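Local coordinates for protein proline dehydrogenase (Bradyrhizobium japonicum USDA 110, PDB 3HAZ) that probably oxidises proline to glutamate in two steps, using an FAD-dependent proline dehydrogenase and an NAD-dependent aldehyde dehydrogenase joined in one chain, at residues His397-Val402 with Glu425-Gln430; Arg419-Gly424 with Tyr440-Pro445. One frame throughout, in Å; residues are numbered along the deposited sequence.

Contact 1: His397-Val402 with Glu425-Gln430; sequences HNALTV and EALYEQ. With FAD (flavin-adenine dinucleotide), chain C; SO4 (sulfate ion), chain J.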
loop_
_atom_site.group_PDB
_atom_site.type_symbol
_atom_site.label_atom_id
_atom_site.label_comp_id
_atom_site.label_asym_id
_atom_site.label_seq_id
_atom_site.Cartn_x
_atom_site.Cartn_y
_atom_site.Cartn_z
ATOM N N HIS A 397 2.981 19.097 -40.838
ATOM C CA HIS A 397 1.630 19.638 -40.698
ATOM C C HIS A 397 1.406 20.183 -39.285
ATOM O O HIS A 397 0.271 20.383 -38.849
ATOM C CB HIS A 397 0.576 18.583 -41.047
ATOM C CG HIS A 397 0.834 17.877 -42.344
ATOM N ND1 HIS A 397 1.153 16.537 -42.410
ATOM C CD2 HIS A 397 0.813 18.323 -43.623
ATOM C CE1 HIS A 397 1.321 16.190 -43.674
ATOM N NE2 HIS A 397 1.126 17.256 -44.429
ATOM N N ASN A 398 2.501 20.425 -38.577
ATOM C CA ASN A 398 2.441 20.935 -37.211
ATOM C C ASN A 398 2.520 22.468 -37.208
ATOM O O ASN A 398 3.513 23.032 -37.663
ATOM C CB ASN A 398 3.585 20.315 -36.402
ATOM C CG ASN A 398 3.633 20.807 -34.963
ATOM O OD1 ASN A 398 3.435 21.988 -34.687
ATOM N ND2 ASN A 398 3.918 19.895 -34.042
ATOM N N ALA A 399 1.473 23.131 -36.705
ATOM C CA ALA A 399 1.384 24.605 -36.725
ATOM C C ALA A 399 2.491 25.309 -35.936
ATOM O O ALA A 399 2.989 26.363 -36.342
ATOM C CB ALA A 399 0.016 25.070 -36.230
ATOM N N LEU A 400 2.865 24.726 -34.805
ATOM C CA LEU A 400 3.943 25.272 -33.990
ATOM C C LEU A 400 5.289 25.121 -34.706
ATOM O O LEU A 400 6.115 26.037 -34.704
ATOM C CB LEU A 400 3.995 24.576 -32.630
ATOM C CG LEU A 400 5.099 25.069 -31.687
ATOM C CD1 LEU A 400 4.957 26.566 -31.411
ATOM C CD2 LEU A 400 5.100 24.274 -30.388
ATOM N N THR A 401 5.506 23.962 -35.319
ATOM C CA THR A 401 6.736 23.734 -36.068
ATOM C C THR A 401 6.839 24.743 -37.207
ATOM O O THR A 401 7.887 25.365 -37.404
ATOM C CB THR A 401 6.799 22.306 -36.634
ATOM O OG1 THR A 401 6.576 21.366 -35.579
ATOM C CG2 THR A 401 8.155 22.035 -37.269
ATOM N N VAL A 402 5.745 24.906 -37.947
ATOM C CA VAL A 402 5.717 25.856 -39.050
ATOM C C VAL A 402 6.021 27.270 -38.559
ATOM O O VAL A 402 6.903 27.938 -39.101
ATOM C CB VAL A 402 4.362 25.868 -39.793
ATOM C CG1 VAL A 402 4.312 27.038 -40.770
ATOM C CG2 VAL A 402 4.128 24.548 -40.535
ATOM N N GLU A 425 -4.137 21.472 -44.931
ATOM C CA GLU A 425 -4.759 22.417 -45.857
ATOM C C GLU A 425 -5.117 23.765 -45.219
ATOM O O GLU A 425 -4.679 24.823 -45.688
ATOM C CB GLU A 425 -5.990 21.811 -46.535
ATOM C CG GLU A 425 -6.600 22.738 -47.588
ATOM C CD GLU A 425 -7.557 22.027 -48.533
ATOM O OE1 GLU A 425 -7.813 20.819 -48.337
ATOM O OE2 GLU A 425 -8.047 22.680 -49.478
ATOM N N ALA A 426 -5.919 23.729 -44.162
ATOM C CA ALA A 426 -6.318 24.953 -43.481
ATOM C C ALA A 426 -5.082 25.680 -42.964
ATOM O O ALA A 426 -4.976 26.900 -43.074
ATOM C CB ALA A 426 -7.293 24.652 -42.336
ATOM N N LEU A 427 -4.143 24.923 -42.407
ATOM C CA LEU A 427 -2.901 25.494 -41.899
ATOM C C LEU A 427 -2.202 26.355 -42.960
ATOM O O LEU A 427 -2.006 27.556 -42.771
ATOM C CB LEU A 427 -1.972 24.377 -41.412
ATOM C CG LEU A 427 -0.689 24.728 -40.656
ATOM C CD1 LEU A 427 -0.025 23.456 -40.136
ATOM C CD2 LEU A 427 0.278 25.526 -41.533
ATOM N N TYR A 428 -1.835 25.745 -44.080
ATOM C CA TYR A 428 -1.030 26.456 -45.073
ATOM C C TYR A 428 -1.784 27.544 -45.849
ATOM O O TYR A 428 -1.182 28.532 -46.266
ATOM C CB TYR A 428 -0.321 25.476 -46.011
ATOM C CG TYR A 428 0.861 24.804 -45.346
ATOM C CD1 TYR A 428 0.801 23.471 -44.956
ATOM C CD2 TYR A 428 2.031 25.516 -45.085
ATOM C CE1 TYR A 428 1.888 22.855 -44.336
ATOM C CE2 TYR A 428 3.119 24.916 -44.462
ATOM C CZ TYR A 428 3.041 23.584 -44.093
ATOM O OH TYR A 428 4.113 22.981 -43.480
ATOM N N GLU A 429 -3.090 27.371 -46.030
ATOM C CA GLU A 429 -3.916 28.429 -46.611
ATOM C C GLU A 429 -3.857 29.680 -45.737
ATOM O O GLU A 429 -3.701 30.792 -46.237
ATOM C CB GLU A 429 -5.366 27.971 -46.763
ATOM C CG GLU A 429 -5.618 27.075 -47.963
ATOM C CD GLU A 429 -7.079 26.677 -48.087
ATOM O OE1 GLU A 429 -7.852 26.945 -47.141
ATOM O OE2 GLU A 429 -7.449 26.095 -49.130
ATOM N N GLN A 430 -3.986 29.489 -44.427
ATOM C CA GLN A 430 -3.911 30.600 -43.489
ATOM C C GLN A 430 -2.510 31.207 -43.482
ATOM O O GLN A 430 -2.356 32.427 -43.437
ATOM C CB GLN A 430 -4.303 30.159 -42.081
ATOM C CG GLN A 430 -4.259 31.296 -41.058
ATOM C CD GLN A 430 -5.246 32.401 -41.386
ATOM O OE1 GLN A 430 -6.358 32.138 -41.846
ATOM N NE2 GLN A 430 -4.844 33.647 -41.152
HETATM P PA FAD C . 3.812 15.927 -35.600
HETATM O O1A FAD C . 2.403 15.453 -34.923
HETATM O O2A FAD C . 4.287 17.207 -35.076
HETATM O O5B FAD C . 4.942 14.801 -35.287
HETATM C C5B FAD C . 4.644 13.470 -35.597
HETATM C C4B FAD C . 5.921 12.622 -35.514
HETATM O O4B FAD C . 6.919 12.865 -34.381
HETATM C C3B FAD C . 6.150 11.360 -36.090
HETATM O O3B FAD C . 5.746 11.140 -37.430
HETATM C C2B FAD C . 7.531 10.986 -35.615
HETATM O O2B FAD C . 8.592 11.136 -36.539
HETATM C C1B FAD C . 7.705 11.694 -34.319
HETATM N N9A FAD C . 7.334 10.992 -33.103
HETATM C C8A FAD C . 6.074 10.554 -32.708
HETATM N N7A FAD C . 6.201 9.991 -31.467
HETATM C C5A FAD C . 7.561 10.089 -31.090
HETATM C C6A FAD C . 8.307 9.653 -29.859
HETATM N N6A FAD C . 7.610 8.984 -28.766
HETATM N N1A FAD C . 9.599 9.876 -29.751
HETATM C C2A FAD C . 10.296 10.531 -30.785
HETATM N N3A FAD C . 9.580 10.947 -31.970
HETATM C C4A FAD C . 8.232 10.714 -32.079
HETATM N N1 FAD C . 9.163 10.612 -43.347
HETATM C C2 FAD C . 10.187 9.733 -43.603
HETATM O O2 FAD C . 10.634 8.899 -42.602
HETATM N N3 FAD C . 10.751 9.657 -44.922
HETATM C C4 FAD C . 10.275 10.458 -45.922
HETATM O O4 FAD C . 10.870 10.432 -47.189
HETATM C C4X FAD C . 9.207 11.383 -45.655
HETATM N N5 FAD C . 8.682 12.273 -46.736
HETATM C C5X FAD C . 7.625 13.173 -46.455
HETATM C C6 FAD C . 7.104 14.040 -47.522
HETATM C C7 FAD C . 6.053 14.941 -47.238
HETATM C C7M FAD C . 5.508 15.817 -48.355
HETATM C C8 FAD C . 5.480 15.018 -45.873
HETATM C C8M FAD C . 4.333 15.985 -45.537
HETATM C C9 FAD C . 5.981 14.187 -44.856
HETATM C C9A FAD C . 7.071 13.238 -45.146
HETATM N N10 FAD C . 7.597 12.368 -44.092
HETATM C C10 FAD C . 8.675 11.452 -44.387
HETATM C "C1'" FAD C . 7.181 12.511 -42.660
HETATM C "C2'" FAD C . 6.004 11.615 -42.196
HETATM O "O2'" FAD C . 5.315 11.089 -43.325
HETATM C "C3'" FAD C . 5.093 12.429 -41.261
HETATM O "O3'" FAD C . 4.273 13.306 -42.025
HETATM C "C4'" FAD C . 5.896 13.272 -40.207
HETATM O "O4'" FAD C . 6.912 12.629 -39.519
HETATM C "C5'" FAD C . 4.955 14.052 -39.250
HETATM O "O5'" FAD C . 5.571 15.199 -38.684
HETATM P P FAD C . 4.597 16.489 -38.314
HETATM O O1P FAD C . 5.539 17.763 -37.792
HETATM O O2P FAD C . 3.784 16.844 -39.483
HETATM O O3P FAD C . 3.528 15.960 -37.199
HETATM S S SO4 J . -7.026 19.957 -43.237
HETATM O O1 SO4 J . -6.936 21.409 -43.392
HETATM O O2 SO4 J . -8.413 19.535 -43.426
HETATM O O3 SO4 J . -6.176 19.294 -44.228
HETATM O O4 SO4 J . -6.586 19.594 -41.891
#
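Leu-427 drives the packing between the start of helix 399-409 and the first turns of helix 425-434. Its CG sits anti to the backbone N (chi1 -172°), which sends the two methyls across to the other segment. Leu-427 CD1 presses on the backbone just ahead of the helix, 3.3 Å from His-397 O, and lies beside Ala-399 CB; CD2 meets Val-402 CG2 and also lies over the centre of the neighbouring Tyr-428 ring. Val-402 turns CG2 to the phenol end of that ring, crossing it obliquely, with CG2 3.3 Å from Tyr-428 OH. The hydroxyl itself is hydrogen-bonded to Thr-396 O. This part is tight and buried, and no hydrogen bond crosses it.

The outer side is looser. Glu-425 and Glu-429 are exposed to solvent, and the amides at the start of helix 425-434 hold a sulfate, probably from the crystallisation liquor, Ala-426 N lying 2.6 Å from its O1.

On the cofactor side the polar groups face FAD. His-397 N gives a nearly straight bond, 2.7 Å, to FAD O2P. Asn-398, CG anti to its backbone N, splits its amide: ND2 donates to FAD O2A at 2.9 Å, while OD1 caps the helix, receiving Thr-401 N from above the carbonyl plane at 2.9 Å and Leu-400 N weakly. The capped helix start thus faces the pyrophosphate, and its dipole would probably help to offset the phosphate charge, while the apolar contact behind joins this FAD-binding turn to the next helix.

Contact 2: Arg419-Gly424 with Tyr440-Pro445; sequences RLHGMG and YRTYAP. With FAD (flavin-adenine dinucleotide), chain C.
Arg-419 has its CG between the backbone N and the carbonyl carbon (chi1 72°), a crowded position, and from there the chain runs extended to NE, while Thr-442 puts OG1 beside its own backbone N (chi1 -59°). The two side chains therefore lie side by side, pointing the same way. Arg-419 NE makes a weak, bent bond to Thr-442 OG1 at 3.1 Å, and Thr-442 CG2 sits over one face of the guanidinium, offset toward its rim. At the far end Arg-419 NH2 donates in the guanidinium plane to Met-423 O, 2.6 Å away, so the guanidinium is fixed mainly by this bond, with the weak one from NE and the methyl over its face in support. An alanine here would probably loosen the turn after the strand, since the bond to Met-423 O, the weak one to Thr-442 OG1 and the packing against the Thr-442 methyl would all go.

Beneath the side chains the strands pair in parallel. Arg-419 N donates to Arg-441 O, Tyr-443 N to Arg-419 O at 3.0 Å, and His-421 N to Tyr-443 O at 2.7 Å, all three nearly along the C=O axis. On the opposite face Leu-420 CD1 meets Tyr-443 CB at 3.9 Å, the side chains crossing at about a right angle. Tyr-443 CD2 is 3.3 Å from the flavin methyl FAD C7M, while its hydroxyl is hydrogen-bonded to Arg-341, itself an FAD-binding residue. Past the strand, a type II turn from Leu-420 to Met-423 is closed by Met-423 N to Leu-420 O. Strand 416-420, helix 425-434 and strand 440-448 make a beta-alpha-beta crossover of the proline dehydrogenase TIM barrel, in which the end of strand 416-420 and Tyr-443 of strand 440-448 border the dimethylbenzene methyls of the flavin.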
loop_
_atom_site.group_PDB
_atom_site.type_symbol
_atom_site.label_atom_id
_atom_site.label_comp_id
_atom_site.label_asym_id
_atom_site.label_seq_id
_atom_site.Cartn_x
_atom_site.Cartn_y
_atom_site.Cartn_z
ATOM N N ARG A 419 3.535 19.667 -47.677
ATOM C CA ARG A 419 2.440 18.964 -47.044
ATOM C C ARG A 419 1.914 17.886 -47.978
ATOM O O ARG A 419 2.152 17.924 -49.186
ATOM C CB ARG A 419 1.312 19.935 -46.719
ATOM C CG ARG A 419 0.552 20.427 -47.953
ATOM C CD ARG A 419 -0.695 21.198 -47.551
ATOM N NE ARG A 419 -1.579 21.444 -48.681
ATOM C CZ ARG A 419 -2.717 20.792 -48.899
ATOM N NH1 ARG A 419 -3.446 21.089 -49.962
ATOM N NH2 ARG A 419 -3.123 19.843 -48.057
ATOM N N LEU A 420 1.171 16.943 -47.413
ATOM C CA LEU A 420 0.542 15.890 -48.191
ATOM C C LEU A 420 -0.926 16.229 -48.440
ATOM O O LEU A 420 -1.644 16.636 -47.526
ATOM C CB LEU A 420 0.655 14.555 -47.453
ATOM C CG LEU A 420 0.497 13.298 -48.306
ATOM C CD1 LEU A 420 1.580 13.241 -49.378
ATOM C CD2 LEU A 420 0.542 12.053 -47.429
ATOM N N HIS A 421 -1.365 16.081 -49.683
ATOM C CA HIS A 421 -2.763 16.312 -50.019
ATOM C C HIS A 421 -3.652 15.619 -48.978
ATOM O O HIS A 421 -3.415 14.471 -48.611
ATOM C CB HIS A 421 -3.053 15.806 -51.437
ATOM C CG HIS A 421 -4.251 16.438 -52.075
ATOM N ND1 HIS A 421 -4.512 17.789 -51.992
ATOM C CD2 HIS A 421 -5.254 15.906 -52.814
ATOM C CE1 HIS A 421 -5.631 18.061 -52.641
ATOM N NE2 HIS A 421 -6.100 16.935 -53.150
ATOM N N GLY A 422 -4.651 16.331 -48.469
ATOM C CA GLY A 422 -5.513 15.788 -47.432
ATOM C C GLY A 422 -5.050 16.080 -46.011
ATOM O O GLY A 422 -5.688 15.659 -45.044
ATOM N N MET A 423 -3.936 16.793 -45.879
ATOM C CA MET A 423 -3.462 17.238 -44.567
ATOM C C MET A 423 -2.879 18.647 -44.657
ATOM O O MET A 423 -2.391 19.050 -45.709
ATOM C CB MET A 423 -2.395 16.290 -44.018
ATOM C CG MET A 423 -2.809 14.823 -43.951
ATOM S SD MET A 423 -1.503 13.791 -43.245
ATOM C CE MET A 423 -1.537 14.335 -41.539
ATOM N N GLY A 424 -2.914 19.385 -43.547
ATOM C CA GLY A 424 -2.322 20.708 -43.495
ATOM C C GLY A 424 -2.976 21.772 -44.364
ATOM O O GLY A 424 -2.436 22.864 -44.525
ATOM N N TYR A 440 4.598 26.871 -50.378
ATOM C CA TYR A 440 4.455 25.492 -49.936
ATOM C C TYR A 440 4.089 24.560 -51.087
ATOM O O TYR A 440 3.297 24.904 -51.966
ATOM C CB TYR A 440 3.469 25.361 -48.775
ATOM C CG TYR A 440 2.031 25.716 -49.074
ATOM C CD1 TYR A 440 1.566 27.020 -48.917
ATOM C CD2 TYR A 440 1.125 24.737 -49.470
ATOM C CE1 TYR A 440 0.241 27.346 -49.171
ATOM C CE2 TYR A 440 -0.197 25.046 -49.720
ATOM C CZ TYR A 440 -0.635 26.352 -49.570
ATOM O OH TYR A 440 -1.954 26.648 -49.824
ATOM N N ARG A 441 4.703 23.385 -51.073
ATOM C CA ARG A 441 4.498 22.368 -52.084
ATOM C C ARG A 441 3.493 21.347 -51.566
ATOM O O ARG A 441 3.576 20.907 -50.419
ATOM C CB ARG A 441 5.832 21.673 -52.381
ATOM C CG ARG A 441 5.770 20.602 -53.464
ATOM C CD ARG A 441 7.165 20.060 -53.747
ATOM N NE ARG A 441 8.113 21.146 -53.967
ATOM C CZ ARG A 441 8.466 21.592 -55.168
ATOM N NH1 ARG A 441 7.956 21.037 -56.261
ATOM N NH2 ARG A 441 9.327 22.598 -55.278
ATOM N N THR A 442 2.538 20.977 -52.410
ATOM C CA THR A 442 1.555 19.967 -52.042
ATOM C C THR A 442 1.803 18.702 -52.856
ATOM O O THR A 442 1.863 18.744 -54.087
ATOM C CB THR A 442 0.115 20.490 -52.245
ATOM O OG1 THR A 442 -0.075 21.657 -51.438
ATOM C CG2 THR A 442 -0.914 19.447 -51.843
ATOM N N TYR A 443 1.988 17.584 -52.162
ATOM C CA TYR A 443 2.196 16.309 -52.835
ATOM C C TYR A 443 0.913 15.502 -52.835
ATOM O O TYR A 443 0.174 15.480 -51.843
ATOM C CB TYR A 443 3.265 15.470 -52.133
ATOM C CG TYR A 443 4.699 15.902 -52.321
ATOM C CD1 TYR A 443 5.514 15.286 -53.262
ATOM C CD2 TYR A 443 5.259 16.883 -51.507
ATOM C CE1 TYR A 443 6.846 15.656 -53.411
ATOM C CE2 TYR A 443 6.590 17.255 -51.641
ATOM C CZ TYR A 443 7.375 16.643 -52.596
ATOM O OH TYR A 443 8.692 17.022 -52.731
ATOM N N ALA A 444 0.675 14.816 -53.945
ATOM C CA ALA A 444 -0.432 13.877 -54.050
ATOM C C ALA A 444 0.111 12.455 -54.125
ATOM O O ALA A 444 1.084 12.189 -54.840
ATOM C CB ALA A 444 -1.285 14.196 -55.291
ATOM N N PRO A 445 -0.499 11.530 -53.374
ATOM C CA PRO A 445 -0.099 10.129 -53.513
ATOM C C PRO A 445 -0.545 9.639 -54.881
ATOM O O PRO A 445 -1.714 9.825 -55.237
ATOM C CB PRO A 445 -0.895 9.422 -52.409
ATOM C CG PRO A 445 -1.296 10.525 -51.453
ATOM C CD PRO A 445 -1.512 11.716 -52.325
HETATM P PA FAD C . 3.812 15.927 -35.600
HETATM O O1A FAD C . 2.403 15.453 -34.923
HETATM O O2A FAD C . 4.287 17.207 -35.076
HETATM O O5B FAD C . 4.942 14.801 -35.287
HETATM C C5B FAD C . 4.644 13.470 -35.597
HETATM C C4B FAD C . 5.921 12.622 -35.514
HETATM O O4B FAD C . 6.919 12.865 -34.381
HETATM C C3B FAD C . 6.150 11.360 -36.090
HETATM O O3B FAD C . 5.746 11.140 -37.430
HETATM C C2B FAD C . 7.531 10.986 -35.615
HETATM O O2B FAD C . 8.592 11.136 -36.539
HETATM C C1B FAD C . 7.705 11.694 -34.319
HETATM N N9A FAD C . 7.334 10.992 -33.103
HETATM C C8A FAD C . 6.074 10.554 -32.708
HETATM N N7A FAD C . 6.201 9.991 -31.467
HETATM C C5A FAD C . 7.561 10.089 -31.090
HETATM C C6A FAD C . 8.307 9.653 -29.859
HETATM N N6A FAD C . 7.610 8.984 -28.766
HETATM N N1A FAD C . 9.599 9.876 -29.751
HETATM C C2A FAD C . 10.296 10.531 -30.785
HETATM N N3A FAD C . 9.580 10.947 -31.970
HETATM C C4A FAD C . 8.232 10.714 -32.079
HETATM N N1 FAD C . 9.163 10.612 -43.347
HETATM C C2 FAD C . 10.187 9.733 -43.603
HETATM O O2 FAD C . 10.634 8.899 -42.602
HETATM N N3 FAD C . 10.751 9.657 -44.922
HETATM C C4 FAD C . 10.275 10.458 -45.922
HETATM O O4 FAD C . 10.870 10.432 -47.189
HETATM C C4X FAD C . 9.207 11.383 -45.655
HETATM N N5 FAD C . 8.682 12.273 -46.736
HETATM C C5X FAD C . 7.625 13.173 -46.455
HETATM C C6 FAD C . 7.104 14.040 -47.522
HETATM C C7 FAD C . 6.053 14.941 -47.238
HETATM C C7M FAD C . 5.508 15.817 -48.355
HETATM C C8 FAD C . 5.480 15.018 -45.873
HETATM C C8M FAD C . 4.333 15.985 -45.537
HETATM C C9 FAD C . 5.981 14.187 -44.856
HETATM C C9A FAD C . 7.071 13.238 -45.146
HETATM N N10 FAD C . 7.597 12.368 -44.092
HETATM C C10 FAD C . 8.675 11.452 -44.387
HETATM C "C1'" FAD C . 7.181 12.511 -42.660
HETATM C "C2'" FAD C . 6.004 11.615 -42.196
HETATM O "O2'" FAD C . 5.315 11.089 -43.325
HETATM C "C3'" FAD C . 5.093 12.429 -41.261
HETATM O "O3'" FAD C . 4.273 13.306 -42.025
HETATM C "C4'" FAD C . 5.896 13.272 -40.207
HETATM O "O4'" FAD C . 6.912 12.629 -39.519
HETATM C "C5'" FAD C . 4.955 14.052 -39.250
HETATM O "O5'" FAD C . 5.571 15.199 -38.684
HETATM P P FAD C . 4.597 16.489 -38.314
HETATM O O1P FAD C . 5.539 17.763 -37.792
HETATM O O2P FAD C . 3.784 16.844 -39.483
HETATM O O3P FAD C . 3.528 15.960 -37.199
#

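In the fold
Both contacts are mainly buried and belong to the same part of the barrel, with their segments alternating along the chain. Helix 425-434, which packs on helix 399-409 in contact 1, is the crossover linking the two strands of contact 2. The chemistry follows the place: between the helices it is apolar, with polar groups turned to the pyrophosphate and, at the outer end, to solvent and sulfate; between the strands it is backbone pairing under a polar Arg-Thr pair, with Tyr-443 and the backbone of Arg-419 and Leu-420 against the flavin methyls. The two join directly through a probable hydrogen bond between His-397 NE2 and Leu-420 N, 3.0 Å apart, and both border FAD, contact 1 chiefly at the pyrophosphate.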